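Local coordinates for SsfX3 (PDB 3SKV), which probably transfers a salicylyl group in a tetracycline biosynthetic pathway, pairing a GDSL/SGNH-type hydrolase domain with an N-terminal jelly-roll domain, at residues A[94-99]-A[155-160]; A[121-126]-A[146-151]. The protein carries 1 engineered substitution. All blocks are in the same frame, centred on the assembly; numbering follows the deposited sequence.

In the fold
Both contacts belong to the N-terminal jelly-roll domain, and their centres lie about 8 Å apart. Interaction 1 joins strands 96-103 and 153-158, which belong to two different antiparallel sheets, across the interior of the sandwich. Interaction 2 closes the same interior near one end, where the connection from strand 141-145 to strand 153-158 passes from one sheet to the other. In sequence, 121-126 and 146-151 both fall between 94-99 and 155-160. Two probable hydrogen bonds tie the contacts together: Leu148 N to Pro94 O, between loop segments beside one sheet, and Leu124 N to Glu156 O, between adjacent strands of the other. Together the contacts fill one apolar interior, while backbone hydrogen bonds hold the strands within each sheet.

Interaction 1 of 2, residues A[94-99]-A[155-160]; sequences PWLAVR and VELWLP
Leu96 and Val98 face Val155 and Leu157 across the interior of a jelly-roll sandwich, each pair coming from a strand of a different sheet. The strand axes approach to 11.2 Å, a separation bridged by side chains alone, and their directions differ by 35°, close to the angle textbooks give for aligned packing of two twisted sheets. Every meeting is made tip to tip by methyl groups. Leu96 has CG placed between its backbone N and carbonyl carbon (chi1 77°), and from there CD2 serves two partners on the facing strand. Leu96 CD2 lies 3.7 Å from Val155 CG1 and 3.8 Å from Leu157 CD1, so that these three methyls form a compact cluster. The other branch of Leu157 is used one step further along, where its CD2 meets Val98 CG2 at 3.8 Å. Leu157 is thus forked between two residues of strand 96-103, just as Leu96 is shared by two of strand 153-158. Leu172 beside Leu96, and Leu87 and Val123 beside Leu157, extend this buried apolar layer. Strand alternation sends Glu156 and Trp158 to the other face of their sheet, where Arg86 forms a cation-pi contact with Trp158. There the indole NE1 of Trp158 donates to the anti side of Glu156 OE1 over 3.1 Å, somewhat tilted out of both the carboxylate and the indole planes, with an N-H...O angle of 155°.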
ATOM      1  N   PRO A  94      15.943  -9.471 -22.930  1.00 32.69           N
ATOM      2  CA  PRO A  94      14.694 -10.225 -23.165  1.00 32.40           C
ATOM      3  C   PRO A  94      14.300 -11.094 -21.954  1.00 34.98           C
ATOM      4  O   PRO A  94      13.229 -11.702 -21.954  1.00 34.89           O
ATOM      5  CB  PRO A  94      15.027 -11.056 -24.404  1.00 34.23           C
ATOM      6  CG  PRO A  94      16.485 -11.326 -24.273  1.00 39.12           C
ATOM      7  CD  PRO A  94      17.095 -10.111 -23.614  1.00 34.69           C
ATOM      8  N   TRP A  95      15.169 -11.159 -20.924  1.00 29.93           N
ATOM      9  CA  TRP A  95      14.901 -11.944 -19.713  1.00 27.78           C
ATOM     10  C   TRP A  95      15.452 -11.296 -18.449  1.00 30.59           C
ATOM     11  O   TRP A  95      16.336 -10.439 -18.510  1.00 28.82           O
ATOM     12  CB  TRP A  95      15.408 -13.398 -19.849  1.00 26.11           C
ATOM     13  CG  TRP A  95      16.890 -13.545 -20.000  1.00 27.09           C
ATOM     14  CD1 TRP A  95      17.596 -13.556 -21.162  1.00 30.63           C
ATOM     15  CD2 TRP A  95      17.855 -13.683 -18.941  1.00 27.12           C
ATOM     16  NE1 TRP A  95      18.942 -13.704 -20.896  1.00 30.40           N
ATOM     17  CE2 TRP A  95      19.129 -13.777 -19.544  1.00 30.67           C
ATOM     18  CE3 TRP A  95      17.767 -13.708 -17.533  1.00 27.82           C
ATOM     19  CZ2 TRP A  95      20.301 -13.938 -18.796  1.00 29.68           C
ATOM     20  CZ3 TRP A  95      18.927 -13.876 -16.793  1.00 29.09           C
ATOM     21  CH2 TRP A  95      20.177 -13.982 -17.417  1.00 30.26           C
ATOM     22  N   LEU A  96      14.945 -11.723 -17.296  1.00 28.05           N
ATOM     23  CA  LEU A  96      15.452 -11.283 -16.012  1.00 27.83           C
ATOM     24  C   LEU A  96      15.398 -12.371 -14.995  1.00 30.81           C
ATOM     25  O   LEU A  96      14.511 -13.235 -15.020  1.00 30.47           O
ATOM     26  CB  LEU A  96      14.865  -9.938 -15.492  1.00 27.67           C
ATOM     27  CG  LEU A  96      13.458  -9.844 -14.889  1.00 32.14           C
ATOM     28  CD1 LEU A  96      13.354 -10.501 -13.493  1.00 31.26           C
ATOM     29  CD2 LEU A  96      13.108  -8.410 -14.693  1.00 35.91           C
ATOM     30  N   ALA A  97      16.315 -12.305 -14.065  1.00 27.38           N
ATOM     31  CA  ALA A  97      16.374 -13.273 -12.969  1.00 27.31           C
ATOM     32  C   ALA A  97      16.605 -12.525 -11.679  1.00 31.22           C
ATOM     33  O   ALA A  97      17.343 -11.548 -11.672  1.00 32.73           O
ATOM     34  CB  ALA A  97      17.472 -14.300 -13.213  1.00 27.93           C
ATOM     35  N   VAL A  98      15.918 -12.925 -10.614  1.00 25.64           N
ATOM     36  CA  VAL A  98      16.045 -12.314  -9.292  1.00 23.39           C
ATOM     37  C   VAL A  98      16.282 -13.412  -8.260  1.00 26.12           C
ATOM     38  O   VAL A  98      15.527 -14.380  -8.211  1.00 24.92           O
ATOM     39  CB  VAL A  98      14.833 -11.437  -8.885  1.00 25.13           C
ATOM     40  CG1 VAL A  98      15.040 -10.832  -7.493  1.00 25.19           C
ATOM     41  CG2 VAL A  98      14.573 -10.335  -9.899  1.00 23.84           C
ATOM     42  N   ARG A  99      17.351 -13.264  -7.460  1.00 22.86           N
ATOM     43  CA  ARG A  99      17.680 -14.135  -6.346  1.00 22.42           C
ATOM     44  C   ARG A  99      16.996 -13.493  -5.119  1.00 25.58           C
ATOM     45  O   ARG A  99      17.277 -12.343  -4.760  1.00 22.48           O
ATOM     46  CB  ARG A  99      19.191 -14.285  -6.163  1.00 22.08           C
ATOM     47  CG  ARG A  99      19.502 -15.345  -5.139  1.00 29.90           C
ATOM     48  CD  ARG A  99      20.967 -15.639  -5.097  1.00 38.82           C
ATOM     49  NE  ARG A  99      21.296 -16.334  -3.857  1.00 41.46           N
ATOM     50  CZ  ARG A  99      22.461 -16.233  -3.243  1.00 54.15           C
ATOM     51  NH1 ARG A  99      23.428 -15.483  -3.760  1.00 40.30           N
ATOM     52  NH2 ARG A  99      22.675 -16.877  -2.106  1.00 44.85           N
ATOM     53  N   VAL A 155      10.803  -1.842 -16.857  1.00 24.41           N
ATOM     54  CA  VAL A 155      10.441  -3.059 -16.143  1.00 23.05           C
ATOM     55  C   VAL A 155      10.058  -2.723 -14.702  1.00 27.45           C
ATOM     56  O   VAL A 155      10.870  -2.130 -13.987  1.00 28.94           O
ATOM     57  CB  VAL A 155      11.559  -4.115 -16.192  1.00 25.69           C
ATOM     58  CG1 VAL A 155      11.093  -5.417 -15.519  1.00 24.89           C
ATOM     59  CG2 VAL A 155      11.995  -4.378 -17.631  1.00 26.01           C
ATOM     60  N   GLU A 156       8.829  -3.083 -14.279  1.00 23.16           N
ATOM     61  CA  GLU A 156       8.394  -2.853 -12.895  1.00 22.65           C
ATOM     62  C   GLU A 156       8.110  -4.207 -12.286  1.00 28.10           C
ATOM     63  O   GLU A 156       7.311  -4.986 -12.825  1.00 29.09           O
ATOM     64  CB  GLU A 156       7.134  -1.974 -12.769  1.00 24.35           C
ATOM     65  CG  GLU A 156       7.103  -0.688 -13.581  1.00 40.64           C
ATOM     66  CD  GLU A 156       5.730  -0.053 -13.763  1.00 61.35           C
ATOM     67  OE1 GLU A 156       4.867  -0.217 -12.869  1.00 49.17           O
ATOM     68  OE2 GLU A 156       5.524   0.635 -14.790  1.00 53.07           O
ATOM     69  N   LEU A 157       8.779  -4.495 -11.188  1.00 24.26           N
ATOM     70  CA  LEU A 157       8.588  -5.722 -10.415  1.00 24.91           C
ATOM     71  C   LEU A 157       7.757  -5.315  -9.192  1.00 27.28           C
ATOM     72  O   LEU A 157       8.265  -4.588  -8.329  1.00 25.49           O
ATOM     73  CB  LEU A 157       9.961  -6.276  -9.965  1.00 24.94           C
ATOM     74  CG  LEU A 157      10.605  -7.398 -10.797  1.00 29.49           C
ATOM     75  CD1 LEU A 157      10.485  -7.155 -12.292  1.00 29.76           C
ATOM     76  CD2 LEU A 157      12.041  -7.549 -10.437  1.00 29.74           C
ATOM     77  N   TRP A 158       6.467  -5.682  -9.181  1.00 21.62           N
ATOM     78  CA  TRP A 158       5.569  -5.384  -8.074  1.00 21.22           C
ATOM     79  C   TRP A 158       5.690  -6.511  -7.089  1.00 25.77           C
ATOM     80  O   TRP A 158       5.235  -7.636  -7.329  1.00 27.51           O
ATOM     81  CB  TRP A 158       4.135  -5.259  -8.558  1.00 20.88           C
ATOM     82  CG  TRP A 158       3.880  -3.978  -9.255  1.00 22.48           C
ATOM     83  CD1 TRP A 158       4.314  -3.610 -10.495  1.00 25.27           C
ATOM     84  CD2 TRP A 158       3.027  -2.925  -8.794  1.00 23.02           C
ATOM     85  NE1 TRP A 158       3.823  -2.358 -10.815  1.00 25.34           N
ATOM     86  CE2 TRP A 158       3.033  -1.915  -9.788  1.00 26.93           C
ATOM     87  CE3 TRP A 158       2.304  -2.710  -7.609  1.00 23.99           C
ATOM     88  CZ2 TRP A 158       2.330  -0.725  -9.643  1.00 26.45           C
ATOM     89  CZ3 TRP A 158       1.659  -1.506  -7.444  1.00 25.95           C
ATOM     90  CH2 TRP A 158       1.647  -0.539  -8.463  1.00 26.99           C
ATOM     91  N   LEU A 159       6.342  -6.211  -5.997  1.00 22.38           N
ATOM     92  CA  LEU A 159       6.673  -7.144  -4.924  1.00 22.56           C
ATOM     93  C   LEU A 159       5.426  -7.682  -4.203  1.00 30.73           C
ATOM     94  O   LEU A 159       4.397  -7.000  -4.212  1.00 29.99           O
ATOM     95  CB  LEU A 159       7.671  -6.464  -3.951  1.00 21.06           C
ATOM     96  CG  LEU A 159       8.989  -5.870  -4.566  1.00 22.96           C
ATOM     97  CD1 LEU A 159      10.042  -5.652  -3.474  1.00 22.59           C
ATOM     98  CD2 LEU A 159       9.597  -6.807  -5.633  1.00 21.09           C
ATOM     99  N   PRO A 160       5.492  -8.913  -3.625  1.00 30.87           N
ATOM    100  CA  PRO A 160       4.323  -9.482  -2.935  1.00 31.62           C
ATOM    101  C   PRO A 160       3.762  -8.620  -1.807  1.00 36.58           C
ATOM    102  O   PRO A 160       4.496  -7.935  -1.102  1.00 35.35           O
ATOM    103  CB  PRO A 160       4.832 -10.848  -2.447  1.00 33.54           C
ATOM    104  CG  PRO A 160       6.313 -10.678  -2.366  1.00 37.23           C
ATOM    105  CD  PRO A 160       6.637  -9.851  -3.559  1.00 32.40           C
TER

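Interaction 2 of 2, residues A[121-126]-A[146-151]; sequences LDVLVD and DGLPAG
Val125 and Leu148 mark the nearest approach of the two backbones, their CA atoms 7.9 Å apart, where strand 121-125 faces the irregular 146-151 connection. This connection leads from one sheet of the jelly roll to the other, and of its side chains Leu148 turns into the sandwich interior near one end, with Pro149 at the surface beside it. Val123 and Val125, two residues apart on the strand, both direct their side chains at it, while the intervening Leu124 turns to the opposite face.

Leu148 is the inner partner. Its CG stands anti to the carbonyl carbon (chi1 -70°), and the CD2 branch does the touching: Leu148 CD2 lies 3.8 Å from Val125 CG2 and, more loosely, 4.2 Å from Val123 CG1. The Val125 and Leu148 side chains cross obliquely, with one methyl of each in contact. Val125 divides its two branches between neighbouring residues, for its CG1, anti to the backbone N at a chi1 of 172°, is directed to Pro149. There it meets the CG–CD bond of the pyrrolidine ring almost evenly, with Val125 CG1 3.9 Å from both CG and CD of Pro149. Leu148 is buried and Pro149 exposed, so the contact runs from the interior out to the surface.

Hydrogen bonds to the connection come from elsewhere. Lys153 NZ is hydrogen-bonded to the carbonyl oxygens of Pro149 and Gly151, and Arg131 NH2 to that of Asp146. Within the segment, Gly147 N donates to Asp146 OD1 over 2.8 Å, a bent bond of 139°.

Since no hydrogen bond crosses between 121-126 and 146-151, their direct attraction probably rests mainly on dispersion and on the removal of aliphatic surface from water, while any directional restraint probably comes from the hydrogen bonds around them.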
ATOM      1  N   LEU A 121       4.280 -12.261  -7.549  1.00 30.36           N
ATOM      2  CA  LEU A 121       5.151 -11.173  -7.924  1.00 29.52           C
ATOM      3  C   LEU A 121       4.692 -10.846  -9.341  1.00 32.85           C
ATOM      4  O   LEU A 121       4.545 -11.745 -10.178  1.00 31.71           O
ATOM      5  CB  LEU A 121       6.618 -11.693  -7.897  1.00 29.48           C
ATOM      6  CG  LEU A 121       7.869 -10.846  -8.323  1.00 32.78           C
ATOM      7  CD1 LEU A 121       7.766 -10.208  -9.679  1.00 32.09           C
ATOM      8  CD2 LEU A 121       8.422 -10.003  -7.230  1.00 32.13           C
ATOM      9  N   ASP A 122       4.418  -9.566  -9.599  1.00 28.70           N
ATOM     10  CA  ASP A 122       4.007  -9.137 -10.925  1.00 27.44           C
ATOM     11  C   ASP A 122       5.151  -8.482 -11.636  1.00 26.99           C
ATOM     12  O   ASP A 122       5.919  -7.735 -11.023  1.00 24.45           O
ATOM     13  CB  ASP A 122       2.810  -8.186 -10.868  1.00 29.10           C
ATOM     14  CG  ASP A 122       1.467  -8.877 -10.670  1.00 37.73           C
ATOM     15  OD1 ASP A 122       1.427 -10.131 -10.726  1.00 37.96           O
ATOM     16  OD2 ASP A 122       0.451  -8.163 -10.468  1.00 39.34           O
ATOM     17  N   VAL A 123       5.257  -8.769 -12.939  1.00 22.85           N
ATOM     18  CA  VAL A 123       6.243  -8.182 -13.832  1.00 22.05           C
ATOM     19  C   VAL A 123       5.440  -7.356 -14.853  1.00 27.22           C
ATOM     20  O   VAL A 123       4.665  -7.900 -15.657  1.00 26.97           O
ATOM     21  CB  VAL A 123       7.175  -9.240 -14.504  1.00 25.79           C
ATOM     22  CG1 VAL A 123       8.249  -8.568 -15.346  1.00 24.43           C
ATOM     23  CG2 VAL A 123       7.820 -10.175 -13.469  1.00 25.14           C
ATOM     24  N   LEU A 124       5.601  -6.030 -14.779  1.00 22.85           N
ATOM     25  CA  LEU A 124       4.970  -5.113 -15.714  1.00 23.06           C
ATOM     26  C   LEU A 124       6.017  -4.607 -16.678  1.00 29.19           C
ATOM     27  O   LEU A 124       7.157  -4.345 -16.269  1.00 29.94           O
ATOM     28  CB  LEU A 124       4.295  -3.951 -14.990  1.00 22.86           C
ATOM     29  CG  LEU A 124       2.830  -4.146 -14.613  1.00 28.14           C
ATOM     30  CD1 LEU A 124       2.667  -5.191 -13.535  1.00 27.23           C
ATOM     31  CD2 LEU A 124       2.236  -2.855 -14.169  1.00 31.35           C
ATOM     32  N   VAL A 125       5.659  -4.524 -17.962  1.00 25.46           N
ATOM     33  CA  VAL A 125       6.541  -4.031 -19.010  1.00 25.85           C
ATOM     34  C   VAL A 125       5.814  -2.858 -19.665  1.00 30.85           C
ATOM     35  O   VAL A 125       4.763  -3.053 -20.275  1.00 31.81           O
ATOM     36  CB  VAL A 125       6.933  -5.150 -20.015  1.00 29.90           C
ATOM     37  CG1 VAL A 125       7.690  -4.574 -21.216  1.00 30.35           C
ATOM     38  CG2 VAL A 125       7.756  -6.234 -19.328  1.00 28.89           C
ATOM     39  N   ASP A 126       6.358  -1.649 -19.520  1.00 27.47           N
ATOM     40  CA  ASP A 126       5.742  -0.406 -20.013  1.00 29.05           C
ATOM     41  C   ASP A 126       4.268  -0.276 -19.545  1.00 32.80           C
ATOM     42  O   ASP A 126       3.377  -0.021 -20.343  1.00 33.04           O
ATOM     43  CB  ASP A 126       5.915  -0.219 -21.540  1.00 32.05           C
ATOM     44  CG  ASP A 126       7.358  -0.108 -22.043  1.00 47.30           C
ATOM     45  OD1 ASP A 126       8.229   0.393 -21.282  1.00 45.20           O
ATOM     46  OD2 ASP A 126       7.604  -0.470 -23.220  1.00 58.94           O
ATOM     47  N   ASP A 146      11.545 -15.220 -18.467  1.00 33.66           N
ATOM     48  CA  ASP A 146      12.090 -15.223 -19.817  1.00 34.36           C
ATOM     49  C   ASP A 146      10.986 -14.760 -20.720  1.00 35.58           C
ATOM     50  O   ASP A 146       9.842 -14.666 -20.297  1.00 35.23           O
ATOM     51  CB  ASP A 146      12.557 -16.641 -20.209  1.00 38.13           C
ATOM     52  CG  ASP A 146      13.633 -16.710 -21.278  1.00 61.93           C
ATOM     53  OD1 ASP A 146      13.778 -15.721 -22.059  1.00 63.34           O
ATOM     54  OD2 ASP A 146      14.305 -17.767 -21.373  1.00 76.17           O
ATOM     55  N   GLY A 147      11.333 -14.454 -21.945  1.00 33.47           N
ATOM     56  CA  GLY A 147      10.364 -14.048 -22.946  1.00 35.09           C
ATOM     57  C   GLY A 147       9.693 -12.721 -22.714  1.00 38.54           C
ATOM     58  O   GLY A 147       8.476 -12.626 -22.827  1.00 37.92           O
ATOM     59  N   LEU A 148      10.484 -11.706 -22.354  1.00 35.55           N
ATOM     60  CA  LEU A 148      10.020 -10.330 -22.208  1.00 34.74           C
ATOM     61  C   LEU A 148      10.282  -9.682 -23.566  1.00 36.75           C
ATOM     62  O   LEU A 148      11.157 -10.173 -24.287  1.00 35.15           O
ATOM     63  CB  LEU A 148      10.805  -9.565 -21.112  1.00 33.66           C
ATOM     64  CG  LEU A 148      10.568  -9.980 -19.669  1.00 37.26           C
ATOM     65  CD1 LEU A 148      11.443  -9.185 -18.738  1.00 35.25           C
ATOM     66  CD2 LEU A 148       9.119  -9.790 -19.285  1.00 41.39           C
ATOM     67  N   PRO A 149       9.569  -8.587 -23.933  1.00 32.65           N
ATOM     68  CA  PRO A 149       9.848  -7.935 -25.223  1.00 33.74           C
ATOM     69  C   PRO A 149      11.303  -7.520 -25.392  1.00 37.07           C
ATOM     70  O   PRO A 149      11.963  -7.156 -24.424  1.00 34.37           O
ATOM     71  CB  PRO A 149       8.948  -6.692 -25.199  1.00 35.68           C
ATOM     72  CG  PRO A 149       7.880  -7.021 -24.222  1.00 38.85           C
ATOM     73  CD  PRO A 149       8.511  -7.873 -23.192  1.00 33.31           C
ATOM     74  N   ALA A 150      11.801  -7.584 -26.630  1.00 34.63           N
ATOM     75  CA  ALA A 150      13.153  -7.141 -26.936  1.00 34.08           C
ATOM     76  C   ALA A 150      13.115  -5.616 -27.038  1.00 37.74           C
ATOM     77  O   ALA A 150      12.042  -5.025 -27.252  1.00 38.38           O
ATOM     78  CB  ALA A 150      13.606  -7.756 -28.256  1.00 36.06           C
ATOM     79  N   GLY A 151      14.264  -4.985 -26.865  1.00 32.63           N
ATOM     80  CA  GLY A 151      14.330  -3.533 -26.965  1.00 32.21           C
ATOM     81  C   GLY A 151      14.173  -2.850 -25.632  1.00 33.40           C
ATOM     82  O   GLY A 151      13.736  -3.474 -24.657  1.00 30.12           O
TER